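Local atomic coordinates of periplasmic binding protein (Thermotoga lettingae TMO, PDB entry 4RY8), a protein that binds 5-methylthioribose in the cleft between its two lobes and probably delivers the sugar to a membrane transporter as its periplasmic solute-binding component. Residues M40-L44 with R260-R264; A130-N136 with F164-K168; K226-V232 with P246-G252; I237-Q243 with I286-L291; R264-A268 with L314-L320. All coordinates share one frame; numbering follows the deposited sequence.

Contact 1. Residues M40-L44 with R260-R264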
# COMPACT_ATOMS: atom_id res chain seq x y z
N MET C 40 8.95 21.10 -18.89
CA MET C 40 7.71 20.74 -19.59
C MET C 40 7.12 21.98 -20.27
O MET C 40 6.68 21.90 -21.41
CB MET C 40 6.64 20.07 -18.69
CG MET C 40 5.51 19.37 -19.44
SD MET C 40 5.92 17.75 -20.16
CE MET C 40 6.24 18.10 -21.88
N ALA C 41 7.11 23.11 -19.56
CA ALA C 41 6.59 24.35 -20.17
C ALA C 41 7.41 24.69 -21.41
O ALA C 41 6.86 25.04 -22.44
CB ALA C 41 6.61 25.49 -19.17
N ARG C 42 8.73 24.55 -21.31
CA ARG C 42 9.62 24.77 -22.48
C ARG C 42 9.19 23.92 -23.66
O ARG C 42 9.20 24.37 -24.81
CB ARG C 42 11.07 24.42 -22.14
CG ARG C 42 12.13 25.37 -22.72
CD ARG C 42 12.88 26.05 -21.58
NE ARG C 42 13.50 25.03 -20.72
CZ ARG C 42 13.72 25.14 -19.41
NH1 ARG C 42 13.38 26.24 -18.73
NH2 ARG C 42 14.27 24.12 -18.77
N GLU C 43 8.86 22.67 -23.37
CA GLU C 43 8.48 21.71 -24.39
C GLU C 43 7.14 21.99 -25.09
O GLU C 43 7.00 21.70 -26.28
CB GLU C 43 8.54 20.29 -23.83
CG GLU C 43 9.95 19.71 -23.86
CD GLU C 43 10.08 18.44 -23.05
OE1 GLU C 43 9.11 17.63 -23.07
OE2 GLU C 43 11.12 18.25 -22.37
N LEU C 44 6.18 22.56 -24.37
CA LEU C 44 4.87 22.87 -24.97
C LEU C 44 4.91 24.22 -25.69
O LEU C 44 4.08 24.50 -26.57
CB LEU C 44 3.77 22.90 -23.92
CG LEU C 44 3.69 21.61 -23.11
CD1 LEU C 44 2.80 21.83 -21.90
CD2 LEU C 44 3.22 20.42 -23.94
N ARG C 260 7.03 17.97 -14.31
CA ARG C 260 6.56 17.88 -15.67
C ARG C 260 5.09 17.51 -15.74
O ARG C 260 4.31 18.20 -16.39
CB ARG C 260 7.42 16.88 -16.48
CG ARG C 260 8.82 17.40 -16.76
CD ARG C 260 9.75 16.36 -17.35
NE ARG C 260 9.29 15.94 -18.65
CZ ARG C 260 9.50 16.59 -19.79
NH1 ARG C 260 10.19 17.74 -19.81
NH2 ARG C 260 9.03 16.09 -20.93
N LEU C 261 4.69 16.46 -15.03
CA LEU C 261 3.29 16.03 -15.01
C LEU C 261 2.33 17.20 -14.65
O LEU C 261 1.26 17.37 -15.24
CB LEU C 261 3.10 14.85 -14.03
CG LEU C 261 1.64 14.47 -13.74
CD1 LEU C 261 0.88 14.15 -15.03
CD2 LEU C 261 1.54 13.28 -12.79
N ALA C 262 2.72 17.98 -13.66
CA ALA C 262 1.83 19.04 -13.19
C ALA C 262 1.57 20.05 -14.28
O ALA C 262 0.45 20.53 -14.42
CB ALA C 262 2.38 19.71 -11.93
N VAL C 263 2.60 20.35 -15.09
CA VAL C 263 2.43 21.32 -16.16
C VAL C 263 1.60 20.72 -17.28
O VAL C 263 0.71 21.41 -17.81
CB VAL C 263 3.79 21.85 -16.66
CG1 VAL C 263 3.66 22.60 -17.99
CG2 VAL C 263 4.38 22.74 -15.58
N ARG C 264 1.89 19.46 -17.62
CA ARG C 264 1.15 18.73 -18.65
C ARG C 264 -0.29 18.69 -18.35
O ARG C 264 -1.08 18.84 -19.26
CB ARG C 264 1.58 17.27 -18.77
CG ARG C 264 2.59 17.02 -19.83
CD ARG C 264 2.49 15.62 -20.40
NE ARG C 264 2.49 14.53 -19.41
CZ ARG C 264 3.52 14.21 -18.63
NH1 ARG C 264 4.65 14.91 -18.64
NH2 ARG C 264 3.41 13.17 -17.84
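Met40 and Arg260 mark the nearest backbone approach between residues 40-44 and 260-264, two short helical pieces whose axes pass 9.4 Å apart with their N-to-C directions 42° from each other. The Met40 side chain carries most of the packing between them. With CG anti to the backbone N (chi1 -165°), it leaves its helix beside the carbonyl carbon and lays CB against Val263 CB, while bends further along carry SD over one face of the Arg260 guanidinium. Met40 SD also touches Arg264 CG at 3.4 Å and lies at the edge of that arginine's guanidinium, where Arg264 NH1 gives it a weak hydrogen bond of 3.5 Å; the stronger bonds of Arg264 go to Leu314. Val263 CG1 completes the apolar side, meeting Leu44 CD1 at 4.1 Å. Further out, Arg260 grips Glu43 end-on: NH2 reaches OE1 at 2.6 Å on its syn side, and NH1 reaches OE2 at 2.8 Å from above the carboxylate. The two planes are twisted 46° apart, so the fork is not coplanar. Ser39 OG also bonds to Arg260 NH1. A leucine in place of Arg260 would probably leave the Glu43 carboxylate without its counter-charge. Helices 28-44 and 255-270 pack here in the lobe built on the parallel sheet, part of the two-lobed alpha/beta fold of periplasmic binding proteins.

Contact 2. Residues A130-N136 with F164-K168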
# COMPACT_ATOMS: atom_id res chain seq x y z
N ALA C 130 9.48 -1.86 10.03
CA ALA C 130 8.91 -2.89 10.90
C ALA C 130 9.50 -4.24 10.66
O ALA C 130 9.97 -4.87 11.56
CB ALA C 130 7.40 -2.94 10.72
N VAL C 131 9.48 -4.64 9.41
CA VAL C 131 10.09 -5.88 8.98
C VAL C 131 11.64 -5.95 9.22
O VAL C 131 12.16 -6.99 9.65
CB VAL C 131 9.72 -6.13 7.49
CG1 VAL C 131 10.53 -7.28 6.90
CG2 VAL C 131 8.24 -6.39 7.39
N ASP C 132 12.38 -4.89 8.91
CA ASP C 132 13.80 -4.89 9.19
C ASP C 132 14.12 -5.11 10.64
O ASP C 132 15.14 -5.68 10.96
CB ASP C 132 14.44 -3.58 8.75
CG ASP C 132 14.76 -3.55 7.27
OD1 ASP C 132 14.39 -4.51 6.55
OD2 ASP C 132 15.39 -2.55 6.84
N PHE C 133 13.27 -4.61 11.53
CA PHE C 133 13.45 -4.81 12.94
C PHE C 133 12.66 -6.01 13.52
O PHE C 133 12.57 -6.15 14.74
CB PHE C 133 13.06 -3.49 13.66
CG PHE C 133 14.13 -2.46 13.62
CD1 PHE C 133 14.26 -1.61 12.54
CD2 PHE C 133 15.05 -2.34 14.68
CE1 PHE C 133 15.26 -0.66 12.50
CE2 PHE C 133 16.03 -1.40 14.66
CZ PHE C 133 16.15 -0.56 13.56
N ALA C 134 12.13 -6.90 12.67
CA ALA C 134 11.26 -8.00 13.14
C ALA C 134 10.22 -7.52 14.15
O ALA C 134 9.97 -8.21 15.12
CB ALA C 134 12.05 -9.15 13.75
N GLY C 135 9.64 -6.35 13.91
CA GLY C 135 8.55 -5.80 14.73
C GLY C 135 8.88 -5.28 16.12
O GLY C 135 7.95 -4.95 16.88
N ASN C 136 10.18 -5.20 16.46
CA ASN C 136 10.65 -4.52 17.68
C ASN C 136 11.67 -3.40 17.41
O ASN C 136 12.80 -3.65 16.94
CB ASN C 136 11.28 -5.54 18.64
CG ASN C 136 10.28 -6.55 19.15
OD1 ASN C 136 9.36 -6.22 19.91
ND2 ASN C 136 10.44 -7.78 18.72
N PHE C 164 2.07 -3.91 14.30
CA PHE C 164 3.32 -4.29 14.96
C PHE C 164 3.51 -3.56 16.30
O PHE C 164 4.22 -2.54 16.34
CB PHE C 164 4.51 -3.97 14.06
CG PHE C 164 4.40 -4.52 12.66
CD1 PHE C 164 4.82 -5.82 12.37
CD2 PHE C 164 3.95 -3.74 11.62
CE1 PHE C 164 4.76 -6.32 11.07
CE2 PHE C 164 3.88 -4.23 10.31
CZ PHE C 164 4.31 -5.52 10.03
N PRO C 165 2.96 -4.09 17.40
CA PRO C 165 2.97 -3.29 18.63
C PRO C 165 4.30 -3.22 19.37
O PRO C 165 4.42 -2.46 20.34
CB PRO C 165 1.87 -3.93 19.48
CG PRO C 165 1.76 -5.32 18.97
CD PRO C 165 2.14 -5.30 17.51
N GLY C 166 5.30 -3.98 18.91
CA GLY C 166 6.64 -3.76 19.35
C GLY C 166 7.37 -2.60 18.67
O GLY C 166 8.46 -2.26 19.09
N ILE C 167 6.80 -2.01 17.62
CA ILE C 167 7.37 -0.87 16.94
C ILE C 167 6.84 0.34 17.68
O ILE C 167 5.64 0.66 17.58
CB ILE C 167 6.97 -0.83 15.46
CG1 ILE C 167 7.47 -2.09 14.77
CG2 ILE C 167 7.57 0.38 14.76
CD1 ILE C 167 8.97 -2.15 14.60
N LYS C 168 7.71 0.97 18.49
CA LYS C 168 7.23 1.97 19.46
C LYS C 168 7.66 3.37 19.02
O LYS C 168 8.78 3.55 18.59
CB LYS C 168 7.81 1.75 20.86
CG LYS C 168 7.58 0.40 21.49
CD LYS C 168 6.17 0.26 22.01
CE LYS C 168 5.92 -1.13 22.58
NZ LYS C 168 6.65 -1.37 23.85
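Ile167 and Ala130 bury the most surface here, and they touch each other as well as their own neighbours: Ile167 CG1 comes within 4.1 Å of Ala130 CB, and CD1 lies against Ala130 CA. The isoleucine's CG1 branch sits beside its backbone N (chi1 -61°), which carries Ile167 CD1 to 3.5 Å from Gly135 C. The Ala130 methyl, CB, also stands over one face of the Phe164 ring, 3.8 Å from the centroid and only 15° off the ring normal, a CH-pi contact displaced toward the rim near CD2. Helix 118-132 ends at this point in a Schellman motif: Gly135 N returns to Ala130 O at 2.8 Å, Ala134 N bonds to Val131 O, and Ala134 takes the positive phi of the C-prime residue. The chain then turns into strand 137-142, which pairs in parallel with strand 167-173 at one edge of the mixed sheet. Gly166, in the type I turn from Phe164 to Ile167, lies so close to Gly135 O and Asn136 OD1 that any side chain there would run into both. The carbonyl oxygen of Gly166, O, receives a CA-H...O contact from Asn136 CA at 3.4 Å. Beyond the two segments, the Phe164 ring meets Tyr278 of the second subunit edge-to-face.

Contact 3. Residues K226-V232 with P246-G252. With SR1 (5-S-methyl-5-thio-alpha-D-ribofuranose), chain G.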
# COMPACT_ATOMS: atom_id res chain seq x y z
N LYS C 226 19.21 3.10 12.38
CA LYS C 226 18.85 2.86 11.00
C LYS C 226 17.79 3.88 10.64
O LYS C 226 16.88 4.10 11.41
CB LYS C 226 18.36 1.42 10.83
CG LYS C 226 19.49 0.41 10.87
CD LYS C 226 19.06 -0.86 10.16
CE LYS C 226 19.99 -2.01 10.47
NZ LYS C 226 19.56 -3.21 9.68
N VAL C 227 17.96 4.55 9.51
CA VAL C 227 17.09 5.64 9.11
C VAL C 227 16.30 5.28 7.87
O VAL C 227 16.86 4.77 6.93
CB VAL C 227 17.87 6.94 8.86
CG1 VAL C 227 16.89 8.10 8.59
CG2 VAL C 227 18.77 7.25 10.06
N TYR C 228 15.00 5.52 7.93
CA TYR C 228 14.03 5.26 6.87
C TYR C 228 13.41 6.61 6.53
O TYR C 228 13.01 7.35 7.43
CB TYR C 228 12.95 4.25 7.36
CG TYR C 228 13.59 2.91 7.74
CD1 TYR C 228 14.27 2.76 8.96
CD2 TYR C 228 13.59 1.83 6.88
CE1 TYR C 228 14.89 1.57 9.30
CE2 TYR C 228 14.22 0.64 7.23
CZ TYR C 228 14.87 0.53 8.42
OH TYR C 228 15.49 -0.62 8.77
N SER C 229 13.35 6.94 5.24
CA SER C 229 12.78 8.21 4.81
C SER C 229 11.84 8.09 3.61
O SER C 229 11.55 7.01 3.10
CB SER C 229 13.90 9.18 4.47
OG SER C 229 14.55 8.67 3.28
N VAL C 230 11.35 9.23 3.19
CA VAL C 230 10.68 9.39 1.96
C VAL C 230 11.52 10.34 1.10
O VAL C 230 12.24 11.21 1.62
CB VAL C 230 9.28 9.98 2.25
CG1 VAL C 230 8.49 10.22 1.01
CG2 VAL C 230 8.52 9.03 3.12
N ASP C 231 11.29 10.25 -0.21
CA ASP C 231 11.89 11.10 -1.24
C ASP C 231 13.27 10.59 -1.62
O ASP C 231 13.94 9.94 -0.84
CB ASP C 231 11.96 12.61 -0.91
CG ASP C 231 10.62 13.19 -0.52
OD1 ASP C 231 9.62 12.88 -1.21
OD2 ASP C 231 10.55 13.94 0.50
N VAL C 232 13.62 10.85 -2.86
CA VAL C 232 14.96 10.52 -3.34
C VAL C 232 15.42 11.65 -4.27
O VAL C 232 14.61 12.24 -5.05
CB VAL C 232 14.98 9.11 -3.97
CG1 VAL C 232 14.06 9.06 -5.19
CG2 VAL C 232 16.40 8.66 -4.29
N PRO C 246 23.94 5.44 8.24
CA PRO C 246 22.78 4.79 8.84
C PRO C 246 21.52 4.88 7.96
O PRO C 246 20.48 4.34 8.33
CB PRO C 246 22.57 5.61 10.12
CG PRO C 246 22.99 6.99 9.72
CD PRO C 246 24.19 6.77 8.79
N TRP C 247 21.61 5.55 6.81
CA TRP C 247 20.43 5.76 5.97
C TRP C 247 20.18 4.53 5.11
O TRP C 247 20.85 4.34 4.09
CB TRP C 247 20.62 7.01 5.13
CG TRP C 247 19.32 7.60 4.55
CD1 TRP C 247 18.10 7.02 4.47
CD2 TRP C 247 19.20 8.88 3.93
NE1 TRP C 247 17.20 7.88 3.86
CE2 TRP C 247 17.86 9.04 3.54
CE3 TRP C 247 20.10 9.93 3.72
CZ2 TRP C 247 17.41 10.16 2.89
CZ3 TRP C 247 19.62 11.08 3.11
CH2 TRP C 247 18.31 11.19 2.69
N VAL C 248 19.22 3.69 5.49
CA VAL C 248 19.12 2.35 4.83
C VAL C 248 18.08 2.19 3.71
O VAL C 248 18.25 1.37 2.81
CB VAL C 248 19.01 1.18 5.85
CG1 VAL C 248 20.26 1.12 6.72
CG2 VAL C 248 17.81 1.31 6.70
N ALA C 249 17.03 2.99 3.73
CA ALA C 249 16.01 2.96 2.71
C ALA C 249 15.22 4.26 2.66
O ALA C 249 15.08 4.97 3.68
CB ALA C 249 15.05 1.79 2.96
N THR C 250 14.74 4.57 1.46
CA THR C 250 13.78 5.62 1.21
C THR C 250 12.77 5.11 0.16
O THR C 250 13.03 4.20 -0.65
CB THR C 250 14.47 6.95 0.74
OG1 THR C 250 13.57 8.07 0.78
CG2 THR C 250 15.01 6.84 -0.68
N VAL C 251 11.61 5.71 0.20
CA VAL C 251 10.55 5.45 -0.72
C VAL C 251 10.21 6.76 -1.43
O VAL C 251 9.94 7.79 -0.80
CB VAL C 251 9.35 4.86 0.06
CG1 VAL C 251 8.06 4.95 -0.74
CG2 VAL C 251 9.71 3.41 0.43
N GLY C 252 10.23 6.74 -2.75
CA GLY C 252 9.89 7.96 -3.49
C GLY C 252 9.68 7.87 -4.98
O GLY C 252 9.57 6.78 -5.54
CS SR1 G . 6.59 19.93 3.58
S SR1 G . 5.69 18.71 2.65
C5 SR1 G . 7.17 17.86 2.06
C4 SR1 G . 6.80 16.68 1.16
O4 SR1 G . 6.05 17.20 0.12
C1 SR1 G . 6.41 16.61 -1.15
O1 SR1 G . 5.31 15.92 -1.62
C2 SR1 G . 7.59 15.67 -0.94
O2 SR1 G . 7.35 14.25 -1.16
C3 SR1 G . 7.97 15.96 0.49
O3 SR1 G . 8.27 14.75 1.18
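One face of the Tyr228 ring receives a methyl of Val248, CG2, which lies 3.5 Å from CZ in a CH-pi contact set toward the rim; the hydroxyl end bonds to Asp132 of helix 118-132. The Trp247 indole is met at its edge, where NE1 donates to Ser229 OG at 2.8 Å in the plane of the ring. This bond starts a chain of polar bonds on the sheet face that carries Trp247, Ser229 and Thr250. Ser229 OG gives its proton to Thr250 OG1, also at 2.8 Å, and Thr250 OG1 donates onward to Asp231 O at a short 2.5 Å. Ser229 holds OG between its backbone N and carbonyl carbon (chi1 69°), the crowded position, from which the oxygen reaches both the indole and the threonine. Each buried hydroxyl thus accepts one bond and passes one on, tying the backbone at Asp231 to strand 247-252. The strands run parallel, with a beta bulge shifting the register between Val227 and Tyr228, and Asp231 N closes the pairing on Val251 O. Beyond this, the Asp231 carboxylate turns to the sugar: OD1 accepts from O2 of the ligand at 2.7 Å and OD2 from its O3 at 2.5 Å, while Asp206 N also bonds to OD2. This is a beta-alpha-beta unit running through helix 234-240, with a sugar-binding aspartate at the carboxyl end of its first strand, where alpha/beta folds commonly place their ligand sites.

Contact 4. Residues I237-Q243 with I286-L291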
# COMPACT_ATOMS: atom_id res chain seq x y z
N ILE C 237 20.81 10.20 -2.50
CA ILE C 237 21.70 9.09 -2.96
C ILE C 237 23.14 9.19 -2.41
O ILE C 237 23.67 8.19 -1.83
CB ILE C 237 21.68 9.01 -4.50
CG1 ILE C 237 20.30 8.48 -4.95
CG2 ILE C 237 22.82 8.14 -5.02
CD1 ILE C 237 19.96 8.73 -6.42
N GLN C 238 23.76 10.37 -2.58
CA GLN C 238 25.16 10.59 -2.16
C GLN C 238 25.28 10.36 -0.69
O GLN C 238 26.23 9.76 -0.21
CB GLN C 238 25.60 12.04 -2.39
CG GLN C 238 25.79 12.43 -3.83
CD GLN C 238 25.72 13.94 -4.03
OE1 GLN C 238 25.52 14.73 -3.10
NE2 GLN C 238 25.89 14.35 -5.27
N MET C 239 24.32 10.88 0.06
CA MET C 239 24.36 10.67 1.46
C MET C 239 24.03 9.22 1.90
O MET C 239 24.47 8.80 2.98
CB MET C 239 23.40 11.65 2.14
CG MET C 239 23.80 13.12 2.11
SD MET C 239 22.65 14.13 3.11
CE MET C 239 22.79 13.26 4.65
N MET C 240 23.24 8.48 1.11
CA MET C 240 22.93 7.08 1.42
C MET C 240 24.14 6.17 1.16
O MET C 240 24.39 5.23 1.90
CB MET C 240 21.72 6.58 0.62
CG MET C 240 20.36 7.16 1.09
SD MET C 240 18.87 6.79 0.12
CE MET C 240 18.60 5.10 0.67
N ILE C 241 24.91 6.48 0.15
CA ILE C 241 25.97 5.53 -0.24
C ILE C 241 27.28 5.71 0.51
O ILE C 241 28.23 4.95 0.30
CB ILE C 241 26.20 5.53 -1.77
CG1 ILE C 241 26.82 6.85 -2.24
CG2 ILE C 241 24.87 5.24 -2.46
CD1 ILE C 241 27.16 6.85 -3.71
N GLN C 242 27.34 6.71 1.39
CA GLN C 242 28.51 6.92 2.26
C GLN C 242 28.79 5.68 3.10
O GLN C 242 27.85 5.00 3.57
CB GLN C 242 28.27 8.08 3.24
CG GLN C 242 28.23 9.48 2.64
CD GLN C 242 28.01 10.56 3.69
OE1 GLN C 242 27.85 10.28 4.88
NE2 GLN C 242 28.01 11.81 3.25
N GLN C 243 30.07 5.41 3.32
CA GLN C 243 30.49 4.37 4.23
C GLN C 243 29.86 4.59 5.62
O GLN C 243 29.78 5.72 6.13
CB GLN C 243 32.03 4.34 4.32
CG GLN C 243 32.60 3.01 4.78
CD GLN C 243 33.91 3.15 5.53
OE1 GLN C 243 34.57 4.20 5.50
NE2 GLN C 243 34.30 2.09 6.23
N ILE C 286 13.55 2.17 -2.44
CA ILE C 286 14.94 2.31 -2.88
C ILE C 286 15.82 2.07 -1.67
O ILE C 286 15.91 2.92 -0.81
CB ILE C 286 15.19 3.73 -3.46
CG1 ILE C 286 14.28 3.97 -4.68
CG2 ILE C 286 16.67 3.84 -3.85
CD1 ILE C 286 13.97 5.41 -4.99
N THR C 287 16.49 0.93 -1.61
CA THR C 287 17.34 0.62 -0.46
C THR C 287 18.81 1.04 -0.70
O THR C 287 19.27 1.13 -1.84
CB THR C 287 17.26 -0.87 -0.08
OG1 THR C 287 17.98 -1.65 -1.04
CG2 THR C 287 15.83 -1.38 -0.02
N ARG C 288 19.51 1.33 0.40
CA ARG C 288 20.94 1.64 0.34
C ARG C 288 21.69 0.49 -0.34
O ARG C 288 22.62 0.72 -1.12
CB ARG C 288 21.50 1.88 1.74
CG ARG C 288 23.00 1.94 1.77
CD ARG C 288 23.60 2.35 3.10
NE ARG C 288 24.99 2.75 2.88
CZ ARG C 288 25.98 1.91 2.62
NH1 ARG C 288 25.79 0.60 2.56
NH2 ARG C 288 27.19 2.39 2.43
N GLN C 289 21.28 -0.73 -0.02
CA GLN C 289 21.83 -1.96 -0.57
C GLN C 289 21.72 -2.04 -2.09
O GLN C 289 22.67 -2.45 -2.78
CB GLN C 289 21.09 -3.17 0.04
CG GLN C 289 21.95 -4.42 0.20
CD GLN C 289 22.51 -4.56 1.61
OE1 GLN C 289 21.76 -4.53 2.59
NE2 GLN C 289 23.82 -4.71 1.71
N PHE C 290 20.54 -1.71 -2.59
CA PHE C 290 20.30 -1.65 -4.05
C PHE C 290 21.16 -0.55 -4.71
O PHE C 290 21.68 -0.75 -5.83
CB PHE C 290 18.79 -1.45 -4.35
CG PHE C 290 18.48 -1.22 -5.80
CD1 PHE C 290 18.50 -2.28 -6.71
CD2 PHE C 290 18.22 0.06 -6.27
CE1 PHE C 290 18.24 -2.06 -8.06
CE2 PHE C 290 17.97 0.28 -7.62
CZ PHE C 290 17.99 -0.79 -8.52
N LEU C 291 21.35 0.59 -4.04
CA LEU C 291 22.17 1.67 -4.63
C LEU C 291 23.63 1.21 -4.77
O LEU C 291 24.25 1.40 -5.84
CB LEU C 291 22.13 2.97 -3.82
CG LEU C 291 20.77 3.68 -3.65
CD1 LEU C 291 20.93 4.79 -2.61
CD2 LEU C 291 20.32 4.23 -4.98
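Gln242 O takes a hydrogen bond of 2.9 Å from Arg288 NH2, which arrives from above the carbonyl plane, 56° out of it. Next to it, Arg288 NE makes a weaker, strongly bent bond to Met240 O (2.7 Å, 128° at the hydrogen). The arginine reaches both carbonyls because its chain runs extended from CG to NE, leaving the backbone with CG anti to its N (chi1 169°). Leu291, one turn further along helix 288-293, supplies the apolar half: CD1 lies 3.8 Å from Met240 CB, and CB lies at the same distance from Ile241 CG2, both neighbours crossing it at about a right angle. The Met240 chain bends at its last torsion and brings CE to 3.8 Å from Ile286 O. Thr287 N-caps the helix, its OG1 accepting from Phe290 N. The guanidinium, a cation, therefore faces carbonyl oxygens where helix 234-240 runs out, a C-terminal end whose dipole would probably favour the positive charge.

Contact 5. Residues R264-A268 with L314-L320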
# COMPACT_ATOMS: atom_id res chain seq x y z
N ARG C 264 1.89 19.46 -17.62
CA ARG C 264 1.15 18.73 -18.65
C ARG C 264 -0.29 18.69 -18.35
O ARG C 264 -1.08 18.84 -19.26
CB ARG C 264 1.58 17.27 -18.77
CG ARG C 264 2.59 17.02 -19.83
CD ARG C 264 2.49 15.62 -20.40
NE ARG C 264 2.49 14.53 -19.41
CZ ARG C 264 3.52 14.21 -18.63
NH1 ARG C 264 4.65 14.91 -18.64
NH2 ARG C 264 3.41 13.17 -17.84
N ALA C 265 -0.64 18.43 -17.08
CA ALA C 265 -2.03 18.37 -16.66
C ALA C 265 -2.71 19.70 -16.87
O ALA C 265 -3.83 19.78 -17.38
CB ALA C 265 -2.15 17.95 -15.18
N ALA C 266 -2.03 20.75 -16.40
CA ALA C 266 -2.52 22.09 -16.54
C ALA C 266 -2.78 22.38 -18.00
O ALA C 266 -3.83 22.87 -18.37
CB ALA C 266 -1.52 23.07 -15.98
N ALA C 267 -1.81 22.06 -18.85
CA ALA C 267 -1.92 22.37 -20.27
C ALA C 267 -3.04 21.55 -20.92
O ALA C 267 -3.73 22.05 -21.80
CB ALA C 267 -0.59 22.13 -20.98
N ALA C 268 -3.21 20.31 -20.48
CA ALA C 268 -4.31 19.47 -20.95
C ALA C 268 -5.67 20.10 -20.65
O ALA C 268 -6.54 20.15 -21.52
CB ALA C 268 -4.21 18.07 -20.34
N LEU C 314 1.57 9.36 -17.87
CA LEU C 314 0.27 9.95 -17.57
C LEU C 314 0.01 11.25 -18.34
O LEU C 314 0.89 12.08 -18.46
CB LEU C 314 0.18 10.30 -16.08
CG LEU C 314 0.07 9.14 -15.10
CD1 LEU C 314 0.35 9.64 -13.69
CD2 LEU C 314 -1.31 8.51 -15.18
N VAL C 315 -1.22 11.42 -18.83
CA VAL C 315 -1.69 12.66 -19.45
C VAL C 315 -0.88 13.08 -20.67
O VAL C 315 -0.23 14.13 -20.67
CB VAL C 315 -1.76 13.83 -18.45
CG1 VAL C 315 -2.46 15.02 -19.08
CG2 VAL C 315 -2.52 13.40 -17.20
N TRP C 316 -0.96 12.27 -21.72
CA TRP C 316 -0.32 12.57 -22.99
C TRP C 316 -1.34 12.50 -24.13
O TRP C 316 -1.18 11.69 -25.06
CB TRP C 316 0.81 11.57 -23.24
CG TRP C 316 2.07 11.77 -22.42
CD1 TRP C 316 2.45 11.06 -21.32
CD2 TRP C 316 3.10 12.72 -22.66
NE1 TRP C 316 3.65 11.53 -20.85
CE2 TRP C 316 4.07 12.55 -21.66
CE3 TRP C 316 3.29 13.72 -23.63
CZ2 TRP C 316 5.22 13.32 -21.59
CZ3 TRP C 316 4.44 14.49 -23.56
CH2 TRP C 316 5.39 14.29 -22.55
N PRO C 317 -2.39 13.35 -24.10
CA PRO C 317 -3.34 13.32 -25.22
C PRO C 317 -2.63 13.48 -26.55
O PRO C 317 -1.51 14.01 -26.60
CB PRO C 317 -4.28 14.52 -24.95
CG PRO C 317 -3.77 15.19 -23.71
CD PRO C 317 -2.82 14.26 -23.02
N GLU C 318 -3.24 13.01 -27.62
CA GLU C 318 -2.53 12.95 -28.89
C GLU C 318 -1.98 14.30 -29.30
O GLU C 318 -0.81 14.41 -29.69
CB GLU C 318 -3.45 12.43 -30.00
CG GLU C 318 -3.88 10.99 -29.83
CD GLU C 318 -2.72 10.05 -29.61
OE1 GLU C 318 -2.90 9.06 -28.87
OE2 GLU C 318 -1.62 10.31 -30.16
N TRP C 319 -2.83 15.32 -29.22
CA TRP C 319 -2.44 16.67 -29.63
C TRP C 319 -1.27 17.24 -28.83
O TRP C 319 -0.44 17.96 -29.36
CB TRP C 319 -3.66 17.60 -29.59
CG TRP C 319 -4.26 17.81 -28.22
CD1 TRP C 319 -5.33 17.14 -27.68
CD2 TRP C 319 -3.85 18.78 -27.25
NE1 TRP C 319 -5.58 17.62 -26.41
CE2 TRP C 319 -4.69 18.63 -26.13
CE3 TRP C 319 -2.85 19.75 -27.21
CZ2 TRP C 319 -4.58 19.43 -25.00
CZ3 TRP C 319 -2.73 20.53 -26.05
CH2 TRP C 319 -3.59 20.35 -24.97
N LEU C 320 -1.20 16.91 -27.56
CA LEU C 320 -0.14 17.43 -26.72
C LEU C 320 1.22 16.82 -27.01
O LEU C 320 2.22 17.53 -27.01
CB LEU C 320 -0.48 17.23 -25.24
CG LEU C 320 0.39 18.00 -24.25
CD1 LEU C 320 -0.47 18.54 -23.11
CD2 LEU C 320 1.52 17.14 -23.69
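Arg264 lies flat on Trp316, its guanidinium plane tilted only 11° from the indole and the two centres 3.9 Å apart. Arg264 CD sits over the six-membered ring of Trp316, 3.5 Å from the centroid and almost on the normal, adding a CH-pi contact to the cation-pi stack. A bend at chi3 (-52°) turns the guanidinium edge toward the loop, where Arg264 NE and NH2 grip Leu314 O side-on, at 3.1 and 2.8 Å; NE also bonds weakly to Val315 O. Here the C-terminal tail, leading through Pro317 at the N-cap into helix 318-326, folds back on helix 255-270 of the lobe with the parallel sheet. A serine here has neither guanidinium donors nor cation, and the Leu314 carbonyl and the Trp316 ring would probably be freer to shift. Leu320 crosses the arginine at about a right angle, with CD2 3.8 Å from Arg264 CD. Past it, Ala268 CB packs on Val315 CG1 at 3.7 Å, and the Trp319 ring turns its edge to Ala267 O, while its NE1 bonds to Glu273.

Contacts 1 and 5 form one continuous patch in the lobe built on the parallel sheet, their centres 9 Å apart. They share Arg264, and Leu44 of contact 1 packs on Ala267 and Leu320 of contact 5. Contacts 2, 3 and 4 all reach the mixed sheet of the other lobe. Contacts 3 and 4 also have centres 9 Å apart and are joined through backbone pairing of Val248 with Arg288 and of Thr250 with Ile286. Contact 2, about 17 Å from contact 3 between centres, meets it where Asp132 bonds to Tyr228. Among the five, contact 3 alone supplies a ligand-pocket residue, Asp231; Asp103, Arg153, Gln116 and His79 also hydrogen-bond the sugar.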